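Local coordinates for protein exported gluconolactonase (Xanthomonas campestris pv. campestris, PDB 3DR2) that hydrolyses gluconolactone as a calcium-binding six-bladed beta-propeller of the SMP-30 family, a step in the secondary metabolism of glucose, at residues Thr275-Gln289 against Ile293-Pro305. Sequence-based numbering, arbitrary orientation.
Sequences TPGTASNCTFDQAQQ and ITGGPCLWMLPLP
Ser280 and Thr294 each lodge their hydroxyl between the backbone N and the carbonyl carbon (chi1 68° and 49°), bringing Ser280 OG within 2.9 Å of Thr294 OG1. They meet in one blade of the six-bladed propeller, where the outermost strand 281-284 pairs antiparallel with 290-295. Ser280 and Asn281 both face Thr294, a classic beta bulge: Ser280 N donates to Thr294 O at 2.7 Å, and Thr294 N to Asn281 O. Ser280 OG is hydrogen-bonded to Ser47 O. Asn281 turns its amide away from Thr294; OD1 accepts the Cys282 N-H on a lone pair, in the side-chain carbonyl plane, while ND2 bonds Glu48, a calcium ligand, so the bulge sits beside the metal site. On the Cys282 face, Ile293 CG2 packs 3.8 Å from Ala279 CB. Trp300 lays its indole flat against the loop before the strand: Pro276 CD rides over the five-membered ring, 4.2 Å from its centroid, and Cys298 CB lies against the opposite face. Just past strand 298-303, Leu304 N bonds Gln289 O beside the hairpin turn, and Leu304 CD1 meets the edge of Phe284 at CE2. Bent at chi2 (-69°), Gln289 delivers NE2 to Pro305 O at 3.1 Å, from above that carbonyl's plane.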
ATOM      1  N   THR A 275      10.564   5.962  19.287  1.00 19.13           N
ATOM      2  CA  THR A 275      10.442   6.164  17.850  1.00 20.16           C
ATOM      3  C   THR A 275       9.095   6.859  17.650  1.00 20.07           C
ATOM      4  O   THR A 275       8.143   6.597  18.385  1.00 20.70           O
ATOM      5  CB  THR A 275      10.469   4.834  17.085  1.00 20.73           C
ATOM      6  OG1 THR A 275      10.337   5.096  15.687  1.00 28.42           O
ATOM      7  CG2 THR A 275       9.342   3.941  17.530  1.00 15.28           C
ATOM      8  N   PRO A 276       8.995   7.755  16.654  1.00 21.13           N
ATOM      9  CA  PRO A 276       7.748   8.487  16.388  1.00 21.00           C
ATOM     10  C   PRO A 276       6.465   7.693  16.136  1.00 20.73           C
ATOM     11  O   PRO A 276       5.369   8.219  16.315  1.00 24.49           O
ATOM     12  CB  PRO A 276       8.122   9.416  15.224  1.00 21.84           C
ATOM     13  CG  PRO A 276       9.324   8.781  14.605  1.00 20.81           C
ATOM     14  CD  PRO A 276      10.079   8.201  15.764  1.00 20.60           C
ATOM     15  N   GLY A 277       6.601   6.436  15.730  1.00 22.05           N
ATOM     16  CA  GLY A 277       5.438   5.598  15.488  1.00 20.66           C
ATOM     17  C   GLY A 277       5.787   4.177  15.887  1.00 19.92           C
ATOM     18  O   GLY A 277       6.903   3.920  16.318  1.00 18.79           O
ATOM     19  N   THR A 278       4.846   3.250  15.759  1.00 16.64           N
ATOM     20  CA  THR A 278       5.128   1.866  16.114  1.00 18.05           C
ATOM     21  C   THR A 278       6.332   1.389  15.308  1.00 15.44           C
ATOM     22  O   THR A 278       6.487   1.762  14.147  1.00 17.99           O
ATOM     23  CB  THR A 278       3.924   0.956  15.797  1.00 20.09           C
ATOM     24  OG1 THR A 278       2.809   1.347  16.609  1.00 19.98           O
ATOM     25  CG2 THR A 278       4.265  -0.506  16.072  1.00 19.62           C
ATOM     26  N   ALA A 279       7.195   0.595  15.929  1.00 14.94           N
ATOM     27  CA  ALA A 279       8.362   0.062  15.239  1.00 15.72           C
ATOM     28  C   ALA A 279       8.088  -1.404  14.923  1.00 15.17           C
ATOM     29  O   ALA A 279       7.608  -2.147  15.777  1.00 15.28           O
ATOM     30  CB  ALA A 279       9.607   0.188  16.109  1.00 14.17           C
ATOM     31  N   SER A 280       8.409  -1.819  13.704  1.00 14.09           N
ATOM     32  CA  SER A 280       8.163  -3.196  13.276  1.00 12.12           C
ATOM     33  C   SER A 280       9.380  -4.112  13.281  1.00 12.66           C
ATOM     34  O   SER A 280       9.242  -5.329  13.387  1.00 11.52           O
ATOM     35  CB  SER A 280       7.575  -3.199  11.864  1.00 12.62           C
ATOM     36  OG  SER A 280       8.548  -2.750  10.922  1.00 12.90           O
ATOM     37  N   ASN A 281      10.575  -3.541  13.164  1.00 10.74           N
ATOM     38  CA  ASN A 281      11.773  -4.367  13.103  1.00 10.66           C
ATOM     39  C   ASN A 281      13.007  -3.477  13.234  1.00 12.57           C
ATOM     40  O   ASN A 281      12.904  -2.251  13.232  1.00 13.15           O
ATOM     41  CB  ASN A 281      11.811  -5.086  11.745  1.00 12.26           C
ATOM     42  CG  ASN A 281      12.442  -6.461  11.817  1.00 11.34           C
ATOM     43  OD1 ASN A 281      13.475  -6.647  12.446  1.00 13.64           O
ATOM     44  ND2 ASN A 281      11.822  -7.436  11.151  1.00 14.10           N
ATOM     45  N   CYS A 282      14.170  -4.099  13.367  1.00 12.31           N
ATOM     46  CA  CYS A 282      15.413  -3.344  13.451  1.00 15.07           C
ATOM     47  C   CYS A 282      16.599  -4.244  13.164  1.00 15.66           C
ATOM     48  O   CYS A 282      16.493  -5.472  13.236  1.00 14.64           O
ATOM     49  CB  CYS A 282      15.567  -2.664  14.822  1.00 16.80           C
ATOM     50  SG  CYS A 282      15.650  -3.757  16.277  1.00 16.60           S
ATOM     51  N   THR A 283      17.725  -3.631  12.816  1.00 12.33           N
ATOM     52  CA  THR A 283      18.935  -4.382  12.508  1.00 13.49           C
ATOM     53  C   THR A 283      20.109  -3.408  12.547  1.00 15.12           C
ATOM     54  O   THR A 283      19.916  -2.192  12.530  1.00 15.83           O
ATOM     55  CB  THR A 283      18.840  -5.033  11.094  1.00 13.28           C
ATOM     56  OG1 THR A 283      19.794  -6.099  10.983  1.00 14.37           O
ATOM     57  CG2 THR A 283      19.121  -3.999   9.998  1.00 16.18           C
ATOM     58  N   PHE A 284      21.321  -3.943  12.625  1.00 15.08           N
ATOM     59  CA  PHE A 284      22.517  -3.109  12.642  1.00 17.62           C
ATOM     60  C   PHE A 284      23.236  -3.243  11.320  1.00 17.67           C
ATOM     61  O   PHE A 284      22.969  -4.165  10.542  1.00 16.52           O
ATOM     62  CB  PHE A 284      23.495  -3.556  13.727  1.00 17.41           C
ATOM     63  CG  PHE A 284      23.166  -3.051  15.093  1.00 21.52           C
ATOM     64  CD1 PHE A 284      22.429  -3.824  15.975  1.00 23.29           C
ATOM     65  CD2 PHE A 284      23.605  -1.798  15.501  1.00 21.91           C
ATOM     66  CE1 PHE A 284      22.134  -3.355  17.254  1.00 24.83           C
ATOM     67  CE2 PHE A 284      23.316  -1.319  16.775  1.00 23.85           C
ATOM     68  CZ  PHE A 284      22.580  -2.101  17.653  1.00 23.89           C
ATOM     69  N   ASP A 285      24.154  -2.317  11.065  1.00 16.85           N
ATOM     70  CA  ASP A 285      24.957  -2.403   9.863  1.00 17.85           C
ATOM     71  C   ASP A 285      26.082  -3.367  10.245  1.00 19.19           C
ATOM     72  O   ASP A 285      26.139  -3.852  11.378  1.00 19.09           O
ATOM     73  CB  ASP A 285      25.510  -1.023   9.471  1.00 18.11           C
ATOM     74  CG  ASP A 285      26.369  -0.401  10.551  1.00 18.67           C
ATOM     75  OD1 ASP A 285      26.214  -0.759  11.737  1.00 18.71           O
ATOM     76  OD2 ASP A 285      27.192   0.465  10.209  1.00 18.81           O
ATOM     77  N   GLN A 286      26.956  -3.653   9.292  1.00 19.12           N
ATOM     78  CA  GLN A 286      28.085  -4.549   9.490  1.00 21.79           C
ATOM     79  C   GLN A 286      28.874  -4.280  10.775  1.00 21.37           C
ATOM     80  O   GLN A 286      29.082  -5.179  11.595  1.00 22.77           O
ATOM     81  CB  GLN A 286      29.014  -4.425   8.286  1.00 24.11           C
ATOM     82  CG  GLN A 286      29.114  -5.662   7.436  1.00 27.48           C
ATOM     83  CD  GLN A 286      30.040  -6.677   8.047  1.00 27.77           C
ATOM     84  OE1 GLN A 286      29.841  -7.108   9.182  1.00 30.87           O
ATOM     85  NE2 GLN A 286      31.068  -7.062   7.304  1.00 29.07           N
ATOM     86  N   ALA A 287      29.311  -3.038  10.942  1.00 21.15           N
ATOM     87  CA  ALA A 287      30.106  -2.648  12.104  1.00 22.66           C
ATOM     88  C   ALA A 287      29.304  -2.502  13.394  1.00 22.82           C
ATOM     89  O   ALA A 287      29.881  -2.359  14.477  1.00 21.60           O
ATOM     90  CB  ALA A 287      30.839  -1.339  11.801  1.00 24.28           C
ATOM     91  N   GLN A 288      27.982  -2.557  13.278  1.00 20.31           N
ATOM     92  CA  GLN A 288      27.086  -2.390  14.420  1.00 21.42           C
ATOM     93  C   GLN A 288      27.312  -1.005  15.031  1.00 20.06           C
ATOM     94  O   GLN A 288      27.340  -0.835  16.249  1.00 19.69           O
ATOM     95  CB  GLN A 288      27.298  -3.499  15.467  1.00 20.86           C
ATOM     96  CG  GLN A 288      27.237  -4.905  14.868  1.00 21.62           C
ATOM     97  CD  GLN A 288      26.860  -5.999  15.862  1.00 21.63           C
ATOM     98  OE1 GLN A 288      27.098  -5.887  17.066  1.00 21.29           O
ATOM     99  NE2 GLN A 288      26.286  -7.081  15.345  1.00 21.66           N
ATOM    100  N   GLN A 289      27.476  -0.018  14.156  1.00 19.19           N
ATOM    101  CA  GLN A 289      27.676   1.368  14.563  1.00 18.95           C
ATOM    102  C   GLN A 289      26.455   2.196  14.198  1.00 19.32           C
ATOM    103  O   GLN A 289      26.375   3.375  14.524  1.00 17.65           O
ATOM    104  CB  GLN A 289      28.912   1.963  13.886  1.00 20.33           C
ATOM    105  CG  GLN A 289      30.233   1.498  14.491  1.00 22.61           C
ATOM    106  CD  GLN A 289      30.468   2.038  15.891  1.00 20.72           C
ATOM    107  OE1 GLN A 289      31.312   1.529  16.626  1.00 27.09           O
ATOM    108  NE2 GLN A 289      29.734   3.079  16.262  1.00 22.54           N
ATOM    109  N   ILE A 293      15.874   1.119  12.044  1.00 14.89           N
ATOM    110  CA  ILE A 293      14.568   0.730  12.576  1.00 14.39           C
ATOM    111  C   ILE A 293      13.460   1.005  11.562  1.00 14.96           C
ATOM    112  O   ILE A 293      13.405   2.083  10.977  1.00 13.20           O
ATOM    113  CB  ILE A 293      14.245   1.529  13.853  1.00 13.88           C
ATOM    114  CG1 ILE A 293      15.422   1.466  14.829  1.00 13.54           C
ATOM    115  CG2 ILE A 293      12.978   0.981  14.507  1.00 14.55           C
ATOM    116  CD1 ILE A 293      15.254   2.378  16.026  1.00 15.41           C
ATOM    117  N   THR A 294      12.581   0.025  11.350  1.00 13.74           N
ATOM    118  CA  THR A 294      11.467   0.195  10.417  1.00 12.58           C
ATOM    119  C   THR A 294      10.170   0.369  11.195  1.00 14.00           C
ATOM    120  O   THR A 294      10.029  -0.147  12.304  1.00 12.64           O
ATOM    121  CB  THR A 294      11.304  -1.022   9.484  1.00 13.64           C
ATOM    122  OG1 THR A 294      11.306  -2.228  10.262  1.00 12.72           O
ATOM    123  CG2 THR A 294      12.429  -1.067   8.459  1.00 12.58           C
ATOM    124  N   GLY A 295       9.222   1.095  10.609  1.00 14.17           N
ATOM    125  CA  GLY A 295       7.944   1.307  11.267  1.00 13.73           C
ATOM    126  C   GLY A 295       7.025   2.126  10.387  1.00 14.31           C
ATOM    127  O   GLY A 295       7.326   3.274  10.066  1.00 13.47           O
ATOM    128  N   GLY A 296       5.904   1.537   9.982  1.00 12.35           N
ATOM    129  CA  GLY A 296       4.977   2.258   9.129  1.00 13.14           C
ATOM    130  C   GLY A 296       5.624   2.846   7.888  1.00 13.86           C
ATOM    131  O   GLY A 296       6.387   2.180   7.192  1.00 11.96           O
ATOM    132  N   PRO A 297       5.350   4.117   7.589  1.00 12.97           N
ATOM    133  CA  PRO A 297       5.933   4.750   6.403  1.00 13.04           C
ATOM    134  C   PRO A 297       7.439   4.991   6.495  1.00 15.83           C
ATOM    135  O   PRO A 297       8.066   5.371   5.505  1.00 14.30           O
ATOM    136  CB  PRO A 297       5.176   6.079   6.314  1.00 16.33           C
ATOM    137  CG  PRO A 297       3.898   5.822   7.056  1.00 17.12           C
ATOM    138  CD  PRO A 297       4.368   5.007   8.230  1.00 14.85           C
ATOM    139  N   CYS A 298       8.020   4.729   7.660  1.00 14.27           N
ATOM    140  CA  CYS A 298       9.425   5.052   7.879  1.00 17.40           C
ATOM    141  C   CYS A 298      10.536   4.034   8.042  1.00 17.00           C
ATOM    142  O   CYS A 298      10.332   2.882   8.421  1.00 16.28           O
ATOM    143  CB  CYS A 298       9.534   5.962   9.102  1.00 20.40           C
ATOM    144  SG  CYS A 298       8.360   7.316   9.167  1.00 15.17           S
ATOM    145  N   LEU A 299      11.741   4.538   7.787  1.00 16.56           N
ATOM    146  CA  LEU A 299      12.986   3.813   7.984  1.00 16.13           C
ATOM    147  C   LEU A 299      13.761   4.842   8.816  1.00 17.80           C
ATOM    148  O   LEU A 299      14.073   5.932   8.329  1.00 16.86           O
ATOM    149  CB  LEU A 299      13.719   3.559   6.665  1.00 17.87           C
ATOM    150  CG  LEU A 299      14.767   2.436   6.608  1.00 22.87           C
ATOM    151  CD1 LEU A 299      16.010   2.963   5.921  1.00 17.35           C
ATOM    152  CD2 LEU A 299      15.111   1.895   7.987  1.00 20.98           C
ATOM    153  N   TRP A 300      14.023   4.520  10.077  1.00 14.43           N
ATOM    154  CA  TRP A 300      14.760   5.432  10.950  1.00 16.57           C
ATOM    155  C   TRP A 300      16.160   4.879  11.184  1.00 16.51           C
ATOM    156  O   TRP A 300      16.428   3.707  10.922  1.00 15.87           O
ATOM    157  CB  TRP A 300      14.053   5.571  12.297  1.00 16.30           C
ATOM    158  CG  TRP A 300      12.640   6.075  12.223  1.00 16.31           C
ATOM    159  CD1 TRP A 300      12.222   7.318  11.833  1.00 16.22           C
ATOM    160  CD2 TRP A 300      11.458   5.355  12.600  1.00 16.45           C
ATOM    161  NE1 TRP A 300      10.854   7.419  11.952  1.00 16.41           N
ATOM    162  CE2 TRP A 300      10.361   6.229  12.419  1.00 15.59           C
ATOM    163  CE3 TRP A 300      11.221   4.058  13.077  1.00 17.69           C
ATOM    164  CZ2 TRP A 300       9.044   5.846  12.700  1.00 16.00           C
ATOM    165  CZ3 TRP A 300       9.910   3.678  13.357  1.00 16.90           C
ATOM    166  CH2 TRP A 300       8.840   4.573  13.167  1.00 16.04           C
ATOM    167  N   MET A 301      17.059   5.720  11.685  1.00 14.84           N
ATOM    168  CA  MET A 301      18.414   5.261  11.961  1.00 14.96           C
ATOM    169  C   MET A 301      19.008   5.982  13.161  1.00 16.66           C
ATOM    170  O   MET A 301      18.804   7.181  13.338  1.00 15.59           O
ATOM    171  CB  MET A 301      19.322   5.457  10.739  1.00 15.51           C
ATOM    172  CG  MET A 301      20.725   4.856  10.901  1.00 14.99           C
ATOM    173  SD  MET A 301      22.003   6.027  11.516  1.00  9.56           S
ATOM    174  CE  MET A 301      22.273   6.972  10.018  1.00 19.94           C
ATOM    175  N   LEU A 302      19.730   5.232  13.986  1.00 16.43           N
ATOM    176  CA  LEU A 302      20.375   5.778  15.174  1.00 16.49           C
ATOM    177  C   LEU A 302      21.878   5.564  15.031  1.00 17.75           C
ATOM    178  O   LEU A 302      22.374   4.442  15.154  1.00 16.12           O
ATOM    179  CB  LEU A 302      19.868   5.064  16.432  1.00 18.47           C
ATOM    180  CG  LEU A 302      20.290   5.690  17.765  1.00 18.52           C
ATOM    181  CD1 LEU A 302      19.664   7.066  17.894  1.00 18.58           C
ATOM    182  CD2 LEU A 302      19.850   4.802  18.923  1.00 19.64           C
ATOM    183  N   PRO A 303      22.628   6.647  14.778  1.00 18.72           N
ATOM    184  CA  PRO A 303      24.079   6.555  14.617  1.00 19.64           C
ATOM    185  C   PRO A 303      24.804   6.583  15.958  1.00 19.51           C
ATOM    186  O   PRO A 303      24.744   7.568  16.688  1.00 21.26           O
ATOM    187  CB  PRO A 303      24.390   7.768  13.756  1.00 20.06           C
ATOM    188  CG  PRO A 303      23.456   8.792  14.319  1.00 18.49           C
ATOM    189  CD  PRO A 303      22.155   8.025  14.536  1.00 19.35           C
ATOM    190  N   LEU A 304      25.491   5.493  16.270  1.00 20.39           N
ATOM    191  CA  LEU A 304      26.209   5.390  17.530  1.00 19.65           C
ATOM    192  C   LEU A 304      27.591   6.009  17.439  1.00 21.68           C
ATOM    193  O   LEU A 304      28.184   6.078  16.365  1.00 21.79           O
ATOM    194  CB  LEU A 304      26.347   3.924  17.943  1.00 20.43           C
ATOM    195  CG  LEU A 304      25.051   3.125  18.061  1.00 22.02           C
ATOM    196  CD1 LEU A 304      25.362   1.698  18.488  1.00 23.14           C
ATOM    197  CD2 LEU A 304      24.135   3.798  19.059  1.00 24.77           C
ATOM    198  N   PRO A 305      28.118   6.482  18.574  1.00 22.60           N
ATOM    199  CA  PRO A 305      29.451   7.083  18.565  1.00 24.28           C
ATOM    200  C   PRO A 305      30.521   5.991  18.501  1.00 25.34           C
ATOM    201  O   PRO A 305      30.186   4.817  18.780  1.00 26.83           O
ATOM    202  CB  PRO A 305      29.479   7.869  19.873  1.00 23.54           C
ATOM    203  CG  PRO A 305      28.600   7.049  20.773  1.00 23.33           C
ATOM    204  CD  PRO A 305      27.442   6.706  19.864  1.00 22.87           C
ATOM    205  OXT PRO A 305      31.682   6.316  18.174  1.00 27.51           O
TER